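Local coordinates for arginine decarboxylase, A207R protein (Paramecium bursaria Chlorella virus 1, PDB 2NVA) that catalyses the pyridoxal 5'-phosphate-dependent decarboxylation of arginine to agmatine, as a class-II enzyme of the eukaryotic ornithine decarboxylase-like type, at the interface of chains A and B. Residues are numbered along the deposited sequence; one frame, centred on the assembly and turned at random. Chains: chain A/B, arginine decarboxylase, A207R protein.

The interface of chains A and B. Residues chain A 93, 113, 120, 148-149; chain B 269-272, 281.
A:Met93 lies across one face of the B:Phe281 ring, its CG methylene sitting over the middle of the ring, 3.6 Å from the centroid, in a CH-pi contact. The side chain of the methionine crosses that of the phenylalanine at about a right angle. A bend at chi2 (-73°) carries the sulfur and methyl out over the CD2-CE2 side of the same face: SD comes to 3.8 Å from B:Gly270 CA on the neighbouring strand, and CE rests near the ring atom CE2 of B:Phe281 and the carbonyl oxygen of B:Lys271. A:Phe149 crosses B:Phe281 obliquely, rim to rim, CE1 to CE1 at 3.7 Å. Beside this pair runs A:Lys148, whose extended aliphatic chain sets CG over the rim of the A:Phe149 ring and CE against B:Phe281 CE1, so the lysine lends its methylenes, not its amine, to the apolar centre.

Outward from the rings, the B:Arg272 guanidinium spans two acceptors of chain A, both at its in-plane edge. NH2 donates to the backbone O of A:Lys148 at 2.7 Å, arriving from above the carbonyl plane; NH1 makes a weak second bond to the same oxygen. NH1 also forms a salt bridge and hydrogen bond to A:Asp113 OD1 at 3.0 Å; OD1 is met from above its carboxylate plane, which is turned 69° from the guanidinium. The bend of the arginine at chi3 (54°) turns its tip toward these partners. At the opposite margin, A:Lys120 reaches out from helix 115-124 and its NZ donates to the backbone O of B:Ile269 at 2.7 Å.

The two-fold repeats this patch with the chains exchanged. Chain A contributes helix 115-124 and loops of its PLP-binding TIM barrel, while strands 262-274 and 277-282 of chain B belong to the beta-domain, so the patch joins barrel to beta-domain in the head-to-tail dimer typical of the family.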
# COMPACT_ATOMS: atom_id res chain seq x y z
N MET A 93 -20.63 2.97 5.30
CA MET A 93 -20.72 3.74 4.05
C MET A 93 -20.64 2.79 2.85
O MET A 93 -19.56 2.33 2.48
CB MET A 93 -19.61 4.80 3.98
CG MET A 93 -19.76 5.88 5.03
SD MET A 93 -21.13 6.98 4.61
CE MET A 93 -21.13 8.11 6.02
N ASP A 113 -24.17 5.07 10.31
CA ASP A 113 -23.86 6.12 11.28
C ASP A 113 -24.24 7.52 10.79
O ASP A 113 -23.81 8.52 11.37
CB ASP A 113 -22.38 6.06 11.72
CG ASP A 113 -21.39 6.30 10.55
OD1 ASP A 113 -21.77 6.91 9.51
OD2 ASP A 113 -20.22 5.86 10.69
N LYS A 120 -30.22 6.20 1.60
CA LYS A 120 -29.82 5.19 0.62
C LYS A 120 -30.55 3.88 0.88
O LYS A 120 -31.04 3.25 -0.06
CB LYS A 120 -28.31 4.95 0.67
CG LYS A 120 -27.50 5.92 -0.16
CD LYS A 120 -26.04 5.48 -0.26
CE LYS A 120 -25.25 5.93 0.93
NZ LYS A 120 -23.87 5.37 0.92
N LYS A 148 -13.44 8.68 11.81
CA LYS A 148 -14.05 8.40 10.52
C LYS A 148 -15.41 7.70 10.62
O LYS A 148 -16.28 7.92 9.77
CB LYS A 148 -13.07 7.56 9.71
CG LYS A 148 -13.49 7.19 8.30
CD LYS A 148 -12.28 6.62 7.54
CE LYS A 148 -12.66 6.16 6.15
NZ LYS A 148 -11.57 5.46 5.45
N PHE A 149 -15.58 6.86 11.64
CA PHE A 149 -16.78 6.03 11.75
C PHE A 149 -17.45 6.12 13.11
O PHE A 149 -16.77 6.29 14.12
CB PHE A 149 -16.43 4.56 11.47
CG PHE A 149 -15.96 4.30 10.06
CD1 PHE A 149 -16.85 4.44 8.99
CD2 PHE A 149 -14.65 3.94 9.80
CE1 PHE A 149 -16.44 4.20 7.69
CE2 PHE A 149 -14.23 3.70 8.51
CZ PHE A 149 -15.13 3.83 7.45
N ILE B 269 -19.85 8.61 -2.68
CA ILE B 269 -20.74 7.46 -2.43
C ILE B 269 -21.42 7.52 -1.06
O ILE B 269 -22.39 6.80 -0.83
CB ILE B 269 -20.01 6.10 -2.67
CG1 ILE B 269 -18.84 5.87 -1.71
CG2 ILE B 269 -19.55 6.00 -4.13
CD1 ILE B 269 -19.24 5.23 -0.38
N GLY B 270 -20.92 8.39 -0.18
CA GLY B 270 -21.46 8.52 1.18
C GLY B 270 -21.28 9.95 1.67
O GLY B 270 -20.44 10.68 1.18
N LYS B 271 -22.08 10.33 2.67
CA LYS B 271 -22.09 11.71 3.15
C LYS B 271 -22.59 11.74 4.59
O LYS B 271 -23.44 10.93 4.97
CB LYS B 271 -22.99 12.56 2.25
CG LYS B 271 -22.98 14.06 2.55
CD LYS B 271 -23.89 14.82 1.57
CE LYS B 271 -24.01 16.30 1.95
NZ LYS B 271 -24.93 17.03 1.02
N ARG B 272 -22.06 12.66 5.38
CA ARG B 272 -22.46 12.84 6.77
C ARG B 272 -22.19 14.31 7.05
O ARG B 272 -21.07 14.78 6.80
CB ARG B 272 -21.59 11.93 7.66
CG ARG B 272 -22.07 11.73 9.09
CD ARG B 272 -21.28 10.60 9.74
NE ARG B 272 -19.85 10.84 9.64
CZ ARG B 272 -18.92 9.90 9.48
NH1 ARG B 272 -19.25 8.60 9.41
NH2 ARG B 272 -17.65 10.24 9.42
N PHE B 281 -17.51 10.37 1.55
CA PHE B 281 -16.80 9.13 1.30
C PHE B 281 -16.81 8.88 -0.20
O PHE B 281 -17.86 9.02 -0.85
CB PHE B 281 -17.47 7.98 2.05
CG PHE B 281 -17.21 8.01 3.53
CD1 PHE B 281 -16.31 7.11 4.09
CD2 PHE B 281 -17.82 8.96 4.35
CE1 PHE B 281 -16.04 7.13 5.44
CE2 PHE B 281 -17.54 9.00 5.72
CZ PHE B 281 -16.65 8.09 6.26